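Local coordinates for protein lovastatin nonaketide synthase, polyketide synthase component (Aspergillus terreus, PDB 7CPX) that builds the polyketide precursor of lovastatin, dihydromonacolin L, from nine malonyl-CoA units, working as a homodimeric multidomain synthase together with its partner LovC, at residues Val269-Gly274 and Ala303-Thr308; Ile1871-Ser1876 and Tyr1890-His1895; Glu1910-Ile1915 and Ile2129-Glu2134. The protein carries 2 engineered substitutions. All coordinates share one frame; numbering follows the deposited sequence.

In the fold
Following the chain from its N terminus, interaction 1 comes first, in the ketosynthase: it closes a loop of 28 residues by bringing the end of helix 289-302 back against strand 268-277 of the central sheet. Interaction 2 lies on the other side of the chain's centre, about 111 Å away between centres, and joins the arms of the hairpin 1869-1883 and 1887-1898. Interaction 3 opens after that hairpin and closes a loop of 213 residues, including a five-stranded parallel sheet, when 2129-2134 returns to the loop 1910-1915, beside strand 1869-1883. The three follow in series, none nested or crossed, yet interactions 2 and 3 touch, their centres about 6 Å apart, both reaching the same mixed sheet.

Interaction 1 of 3, residues Val269-Gly274 and Ala303-Thr308; sequences VIRETG and AGLDIT
Arg271 grips the carbonyl oxygen of Ala303 side-on with two nitrogens: NE lies 2.8 Å and NH2 2.7 Å from Ala303 O. Both N-H groups approach from the same face of the carbonyl, whose oxygen lies near the guanidinium plane. An arginine chain extended from CG to NE (chi3 -179°) spans the gap from strand to helix end. The third nitrogen, NH1, forms a salt bridge with Glu446, and Tyr6 adds a cation-pi contact. Leu305 CD2 sits over one face of the guanidinium, toward its rim, 3.3 Å from Arg271 NH1. The small methyl of Ala303 suits its place between the Arg271 chain and Glu272, its CB meeting Glu272 CB at 3.6 Å and lying near Arg271 NE. Glu272 can stand beside Arg271 because a classic beta bulge turns both residues toward Ile444 on neighbouring strand 439-446. Its carboxylate is engaged as well, OE1 by a salt bridge to Arg196 and OE2 by a hydrogen bond to Gln302 NE2. Gly304, at positive phi (78°), ends helix 289-302 in a Schellman motif, a conformation that glycine adopts readily. The chemistry is that of buried charges, each paired, in which a cation, probably favoured by the partial negative charge of a helix C terminus, ties that helix to the ketosynthase sheet.

Interaction 2 of 3, residues Ile1871-Ser1876 and Tyr1890-His1895; sequences IYVHFS and YLVQGH
His1874 turns an edge of its imidazole toward the face of His1895, its NE2 corner over the ring centre and the planes inclined by 52°. This pair is close but partly exposed; the looser place is at Phe1875, whose CB is 4.4 Å from Gln1893 OE1. His1874 is steadied by a bond to its own segment, ND1 donating in the ring plane to Tyr1872 O at 3.1 Å; His1895 N reaches that same oxygen from the opposite face. The tight part is the antiparallel backbone, where a classic beta bulge sets His1874 and Phe1875 against Gln1893. Gln1893 O accepts from both His1874 N (2.9 Å) and Phe1875 N (3.0 Å), and Phe1875 O receives Gln1893 N in return. Gly1894, lacking CB, lets the backbones draw close, its CA 4.1 Å from Val1873 CA and beside Tyr1872 O. Branched valines fill the buried side: Val1873 CG1, anti to its backbone N (chi1 -178°), lies 4.0 Å from Val1892 CB, while Val1892 CG1 meets Ser1876 CB. With ND1 of His1874 as donor to Tyr1872 O, nearby Arg2133 may disfavour a second proton on the ring, although the state of NE2 is not settled.

Interaction 3 of 3, residues Glu1910-Ile1915 and Ile2129-Glu2134; sequences ERNASI and ISWPRE
Trp2131 spreads its indole beneath the backbone of Ala1913 and Ser1914. Ser1914 N sits 3.7 Å above the ring plane of Trp2131, over its centre, and the neighbouring Ser1914 CA makes a CH-pi contact 4.1 Å from the centroid of the five-membered ring. Toward the six-membered ring, Ser1914 CB reaches Trp2131 CE3 at 3.6 Å, while Asn1912 O comes within 3.4 Å of Trp2131 CZ2. Ile2129 CG2 lies against the opposite face, offset toward the rim, so the indole is sandwiched between a peptide and an aliphatic branch, a place for which a broad flat side chain is well suited. No hydrogen bond crosses the contact directly. Instead Ser1876, on strand 1869-1883, links the two sides through its hydroxyl, which is bonded to both Trp2131 NE1 and Asn1912 OD1 and restrains the rotation of ring and amide. Asn1912 adopts positive phi (56°), which asparagine tolerates better than most residues, and its ND2 passes 4.2 Å from Ile2129 CD1. Ser1914, small enough to fit against the ring, has its OG held by Ser1833 O and Val1838 N. The bent chain of Arg2133 brings NH1 to 3.7 Å from Ser1914 O and into a hydrogen bond with Val1873 O. A chain returning beside this sheet and laying a tryptophan over the loop 1910-1915, after an intervening five-stranded parallel sheet, is consistent with the GroES-like portion of a medium-chain reductase fold, probably the inactive enoylreductase region of this synthase.

Interaction 1 of 3, residues Val269-Gly274 and Ala303-Thr308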
# COMPACT_ATOMS: atom_id res chain seq x y z
N VAL A 269 10.10 -22.53 -51.75
CA VAL A 269 10.83 -23.76 -51.47
C VAL A 269 11.95 -23.42 -50.50
O VAL A 269 12.91 -22.72 -50.86
CB VAL A 269 11.39 -24.39 -52.75
CG1 VAL A 269 12.54 -25.32 -52.43
CG2 VAL A 269 10.29 -25.13 -53.49
N ILE A 270 11.86 -23.93 -49.28
CA ILE A 270 12.95 -23.87 -48.31
C ILE A 270 13.91 -25.00 -48.69
O ILE A 270 13.70 -26.16 -48.33
CB ILE A 270 12.45 -24.00 -46.87
CG1 ILE A 270 11.43 -22.90 -46.58
CG2 ILE A 270 13.62 -23.90 -45.91
CD1 ILE A 270 10.83 -22.98 -45.20
N ARG A 271 14.96 -24.65 -49.44
CA ARG A 271 15.92 -25.65 -49.89
C ARG A 271 16.73 -26.20 -48.73
O ARG A 271 16.98 -27.41 -48.66
CB ARG A 271 16.83 -25.03 -50.94
CG ARG A 271 17.94 -25.94 -51.44
CD ARG A 271 18.58 -25.36 -52.68
NE ARG A 271 19.63 -26.22 -53.21
CZ ARG A 271 20.13 -26.13 -54.44
NH1 ARG A 271 19.67 -25.24 -55.30
NH2 ARG A 271 21.11 -26.95 -54.81
N GLU A 272 17.15 -25.34 -47.81
CA GLU A 272 17.95 -25.76 -46.67
C GLU A 272 17.81 -24.73 -45.57
O GLU A 272 17.62 -23.54 -45.83
CB GLU A 272 19.42 -25.93 -47.06
CG GLU A 272 20.30 -26.50 -45.97
CD GLU A 272 19.93 -27.93 -45.60
OE1 GLU A 272 19.13 -28.54 -46.33
OE2 GLU A 272 20.44 -28.43 -44.57
N THR A 273 17.90 -25.20 -44.33
CA THR A 273 17.78 -24.34 -43.15
C THR A 273 18.78 -24.83 -42.11
O THR A 273 18.48 -25.75 -41.34
CB THR A 273 16.36 -24.34 -42.60
OG1 THR A 273 15.44 -24.06 -43.66
CG2 THR A 273 16.22 -23.29 -41.52
N GLY A 274 19.95 -24.22 -42.09
CA GLY A 274 20.95 -24.54 -41.09
C GLY A 274 20.81 -23.68 -39.85
O GLY A 274 20.31 -22.56 -39.91
N ALA A 303 22.78 -27.53 -48.87
CA ALA A 303 21.85 -27.37 -49.98
C ALA A 303 22.46 -27.81 -51.31
O ALA A 303 21.74 -27.85 -52.31
CB ALA A 303 21.41 -25.91 -50.09
N GLY A 304 23.75 -28.13 -51.34
CA GLY A 304 24.41 -28.40 -52.60
C GLY A 304 24.76 -27.16 -53.38
O GLY A 304 24.93 -27.24 -54.60
N LEU A 305 24.86 -26.02 -52.71
CA LEU A 305 25.11 -24.73 -53.35
C LEU A 305 26.53 -24.28 -53.05
O LEU A 305 26.95 -24.28 -51.89
CB LEU A 305 24.11 -23.69 -52.87
CG LEU A 305 22.66 -23.91 -53.31
CD1 LEU A 305 21.74 -22.92 -52.62
CD2 LEU A 305 22.54 -23.78 -54.81
N ASP A 306 27.26 -23.89 -54.09
CA ASP A 306 28.60 -23.34 -53.92
C ASP A 306 28.49 -21.86 -53.58
O ASP A 306 27.96 -21.08 -54.38
CB ASP A 306 29.43 -23.55 -55.18
CG ASP A 306 29.59 -25.02 -55.54
OD1 ASP A 306 29.60 -25.86 -54.61
OD2 ASP A 306 29.71 -25.33 -56.74
N ILE A 307 29.00 -21.48 -52.41
CA ILE A 307 28.88 -20.09 -51.99
C ILE A 307 29.68 -19.19 -52.92
O ILE A 307 29.32 -18.03 -53.15
CB ILE A 307 29.33 -19.89 -50.52
CG1 ILE A 307 29.34 -21.19 -49.72
CG2 ILE A 307 28.42 -18.89 -49.83
CD1 ILE A 307 30.67 -21.94 -49.77
N THR A 308 30.78 -19.71 -53.48
CA THR A 308 31.62 -18.90 -54.36
C THR A 308 30.92 -18.61 -55.68
O THR A 308 31.18 -17.57 -56.30
CB THR A 308 32.95 -19.61 -54.61
OG1 THR A 308 32.70 -20.88 -55.23
CG2 THR A 308 33.69 -19.83 -53.30

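Interaction 2 of 3, residues Ile1871-Ser1876 and Tyr1890-His1895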
# COMPACT_ATOMS: atom_id res chain seq x y z
N ILE A 1871 13.64 28.96 50.45
CA ILE A 1871 13.09 27.74 51.03
C ILE A 1871 13.98 26.59 50.60
O ILE A 1871 14.09 26.29 49.40
CB ILE A 1871 11.64 27.51 50.59
CG1 ILE A 1871 10.79 28.74 50.91
CG2 ILE A 1871 11.08 26.28 51.28
CD1 ILE A 1871 9.37 28.65 50.40
N TYR A 1872 14.62 25.94 51.56
CA TYR A 1872 15.38 24.72 51.31
C TYR A 1872 14.39 23.56 51.35
O TYR A 1872 13.96 23.14 52.42
CB TYR A 1872 16.49 24.56 52.35
CG TYR A 1872 17.42 25.74 52.42
CD1 TYR A 1872 17.10 26.86 53.18
CD2 TYR A 1872 18.63 25.74 51.75
CE1 TYR A 1872 17.94 27.95 53.25
CE2 TYR A 1872 19.49 26.82 51.81
CZ TYR A 1872 19.14 27.92 52.57
OH TYR A 1872 19.99 29.00 52.64
N VAL A 1873 14.04 23.06 50.18
CA VAL A 1873 12.91 22.15 50.04
C VAL A 1873 13.32 20.75 50.47
O VAL A 1873 14.33 20.21 50.00
CB VAL A 1873 12.39 22.15 48.59
CG1 VAL A 1873 11.18 21.24 48.47
CG2 VAL A 1873 12.04 23.56 48.16
N HIS A 1874 12.55 20.17 51.38
CA HIS A 1874 12.68 18.76 51.74
C HIS A 1874 11.76 17.89 50.90
O HIS A 1874 12.15 16.81 50.46
CB HIS A 1874 12.36 18.56 53.22
CG HIS A 1874 13.35 19.19 54.15
ND1 HIS A 1874 13.85 20.46 53.95
CD2 HIS A 1874 13.91 18.74 55.29
CE1 HIS A 1874 14.70 20.75 54.92
NE2 HIS A 1874 14.75 19.73 55.75
N PHE A 1875 10.53 18.36 50.67
CA PHE A 1875 9.54 17.63 49.89
C PHE A 1875 8.83 18.60 48.97
O PHE A 1875 8.66 19.78 49.29
CB PHE A 1875 8.53 16.92 50.79
CG PHE A 1875 9.16 15.98 51.77
CD1 PHE A 1875 9.41 14.66 51.43
CD2 PHE A 1875 9.51 16.41 53.04
CE1 PHE A 1875 9.99 13.79 52.34
CE2 PHE A 1875 10.09 15.55 53.95
CZ PHE A 1875 10.33 14.24 53.60
N SER A 1876 8.41 18.10 47.81
CA SER A 1876 7.75 18.95 46.83
C SER A 1876 6.80 18.12 45.97
O SER A 1876 6.87 16.89 45.96
CB SER A 1876 8.76 19.67 45.93
OG SER A 1876 9.46 18.74 45.11
N TYR A 1890 4.49 24.99 41.87
CA TYR A 1890 4.78 23.69 42.46
C TYR A 1890 4.65 23.78 43.97
O TYR A 1890 5.26 24.65 44.60
CB TYR A 1890 6.20 23.24 42.10
CG TYR A 1890 6.44 23.07 40.62
CD1 TYR A 1890 6.17 21.87 39.98
CD2 TYR A 1890 6.98 24.10 39.86
CE1 TYR A 1890 6.41 21.71 38.63
CE2 TYR A 1890 7.23 23.95 38.51
CZ TYR A 1890 6.94 22.75 37.90
OH TYR A 1890 7.18 22.60 36.55
N LEU A 1891 3.85 22.89 44.55
CA LEU A 1891 3.70 22.88 46.00
C LEU A 1891 4.96 22.30 46.62
O LEU A 1891 5.32 21.15 46.35
CB LEU A 1891 2.46 22.07 46.39
CG LEU A 1891 2.01 22.13 47.86
CD1 LEU A 1891 2.93 21.32 48.77
CD2 LEU A 1891 1.94 23.57 48.34
N VAL A 1892 5.63 23.09 47.46
CA VAL A 1892 6.89 22.68 48.07
C VAL A 1892 6.77 22.80 49.58
O VAL A 1892 5.99 23.61 50.10
CB VAL A 1892 8.07 23.54 47.55
CG1 VAL A 1892 8.17 23.44 46.04
CG2 VAL A 1892 7.90 24.99 47.98
N GLN A 1893 7.54 21.98 50.28
CA GLN A 1893 7.63 22.01 51.73
C GLN A 1893 9.09 21.91 52.11
O GLN A 1893 9.86 21.20 51.47
CB GLN A 1893 6.84 20.85 52.35
CG GLN A 1893 6.92 20.78 53.87
CD GLN A 1893 6.18 19.58 54.43
OE1 GLN A 1893 5.79 18.68 53.69
NE2 GLN A 1893 5.98 19.57 55.74
N GLY A 1894 9.48 22.63 53.16
CA GLY A 1894 10.86 22.54 53.61
C GLY A 1894 11.22 23.66 54.56
O GLY A 1894 10.36 24.43 55.00
N HIS A 1895 12.51 23.73 54.86
CA HIS A 1895 13.02 24.65 55.86
C HIS A 1895 13.17 26.07 55.31
O HIS A 1895 13.31 26.28 54.10
CB HIS A 1895 14.38 24.17 56.37
CG HIS A 1895 14.31 22.95 57.22
ND1 HIS A 1895 15.43 22.25 57.62
CD2 HIS A 1895 13.25 22.29 57.76
CE1 HIS A 1895 15.07 21.22 58.36
NE2 HIS A 1895 13.75 21.22 58.46

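Interaction 3 of 3, residues Glu1910-Ile1915 and Ile2129-Glu2134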
# COMPACT_ATOMS: atom_id res chain seq x y z
N GLU A 1910 7.96 28.20 42.03
CA GLU A 1910 7.84 28.33 40.59
C GLU A 1910 8.91 27.57 39.82
O GLU A 1910 9.00 27.73 38.60
CB GLU A 1910 7.89 29.81 40.19
CG GLU A 1910 6.79 30.66 40.80
CD GLU A 1910 6.93 32.13 40.47
OE1 GLU A 1910 7.95 32.51 39.86
OE2 GLU A 1910 6.02 32.91 40.82
N ARG A 1911 9.73 26.76 40.50
CA ARG A 1911 10.83 26.06 39.84
C ARG A 1911 10.95 24.59 40.22
O ARG A 1911 11.67 23.86 39.52
CB ARG A 1911 12.17 26.76 40.16
CG ARG A 1911 12.33 28.11 39.49
CD ARG A 1911 12.64 27.97 38.01
NE ARG A 1911 12.63 29.25 37.32
CZ ARG A 1911 11.56 29.80 36.75
NH1 ARG A 1911 10.38 29.20 36.78
NH2 ARG A 1911 11.68 30.97 36.14
N ASN A 1912 10.29 24.14 41.28
CA ASN A 1912 10.37 22.74 41.71
C ASN A 1912 11.82 22.34 41.97
O ASN A 1912 12.35 21.40 41.38
CB ASN A 1912 9.74 21.81 40.67
CG ASN A 1912 9.60 20.39 41.17
OD1 ASN A 1912 9.57 20.14 42.38
ND2 ASN A 1912 9.53 19.44 40.25
N ALA A 1913 12.46 23.08 42.87
CA ALA A 1913 13.88 22.93 43.12
C ALA A 1913 14.14 22.64 44.59
O ALA A 1913 13.34 22.98 45.47
CB ALA A 1913 14.65 24.19 42.71
N SER A 1914 15.27 21.99 44.85
CA SER A 1914 15.69 21.74 46.23
C SER A 1914 15.74 23.04 47.02
O SER A 1914 15.44 23.06 48.21
CB SER A 1914 17.06 21.06 46.24
OG SER A 1914 18.05 21.90 45.67
N ILE A 1915 16.12 24.13 46.36
CA ILE A 1915 16.12 25.46 46.96
C ILE A 1915 15.32 26.39 46.05
O ILE A 1915 15.57 26.45 44.85
CB ILE A 1915 17.55 25.99 47.16
CG1 ILE A 1915 18.35 25.00 48.01
CG2 ILE A 1915 17.52 27.36 47.82
CD1 ILE A 1915 19.79 25.41 48.26
N ILE A 2129 8.08 14.30 45.78
CA ILE A 2129 9.52 14.14 45.70
C ILE A 2129 10.13 14.49 47.05
O ILE A 2129 9.81 15.54 47.64
CB ILE A 2129 10.11 15.03 44.60
CG1 ILE A 2129 9.56 14.64 43.23
CG2 ILE A 2129 11.62 14.95 44.61
CD1 ILE A 2129 9.29 15.83 42.35
N SER A 2130 11.01 13.63 47.54
CA SER A 2130 11.73 13.83 48.79
C SER A 2130 13.13 14.33 48.43
O SER A 2130 13.99 13.55 48.01
CB SER A 2130 11.79 12.54 49.60
OG SER A 2130 12.67 12.68 50.70
N TRP A 2131 13.35 15.63 48.59
CA TRP A 2131 14.63 16.22 48.23
C TRP A 2131 15.68 15.88 49.28
O TRP A 2131 15.46 16.14 50.46
CB TRP A 2131 14.49 17.73 48.10
CG TRP A 2131 13.77 18.15 46.87
CD1 TRP A 2131 12.46 18.51 46.77
CD2 TRP A 2131 14.31 18.26 45.55
NE1 TRP A 2131 12.15 18.84 45.48
CE2 TRP A 2131 13.27 18.69 44.71
CE3 TRP A 2131 15.58 18.03 45.01
CZ2 TRP A 2131 13.46 18.90 43.34
CZ3 TRP A 2131 15.76 18.24 43.66
CH2 TRP A 2131 14.71 18.67 42.84
N PRO A 2132 16.82 15.30 48.89
CA PRO A 2132 17.86 15.03 49.89
C PRO A 2132 18.35 16.32 50.53
O PRO A 2132 18.43 17.37 49.89
CB PRO A 2132 18.96 14.35 49.07
CG PRO A 2132 18.73 14.80 47.67
CD PRO A 2132 17.25 14.94 47.53
N ARG A 2133 18.68 16.23 51.82
CA ARG A 2133 19.10 17.39 52.59
C ARG A 2133 20.55 17.36 53.02
O ARG A 2133 21.11 18.43 53.30
CB ARG A 2133 18.22 17.53 53.84
CG ARG A 2133 16.75 17.78 53.54
CD ARG A 2133 16.57 18.94 52.57
NE ARG A 2133 17.47 20.04 52.90
CZ ARG A 2133 17.76 21.05 52.08
NH1 ARG A 2133 17.22 21.13 50.88
NH2 ARG A 2133 18.62 21.98 52.47
N GLU A 2134 21.17 16.19 53.09
CA GLU A 2134 22.58 16.09 53.43
C GLU A 2134 23.43 16.14 52.17
O GLU A 2134 23.05 15.58 51.13
CB GLU A 2134 22.86 14.80 54.20
CG GLU A 2134 22.02 14.64 55.47
CD GLU A 2134 22.27 15.75 56.47
OE1 GLU A 2134 23.29 16.46 56.34
OE2 GLU A 2134 21.44 15.92 57.39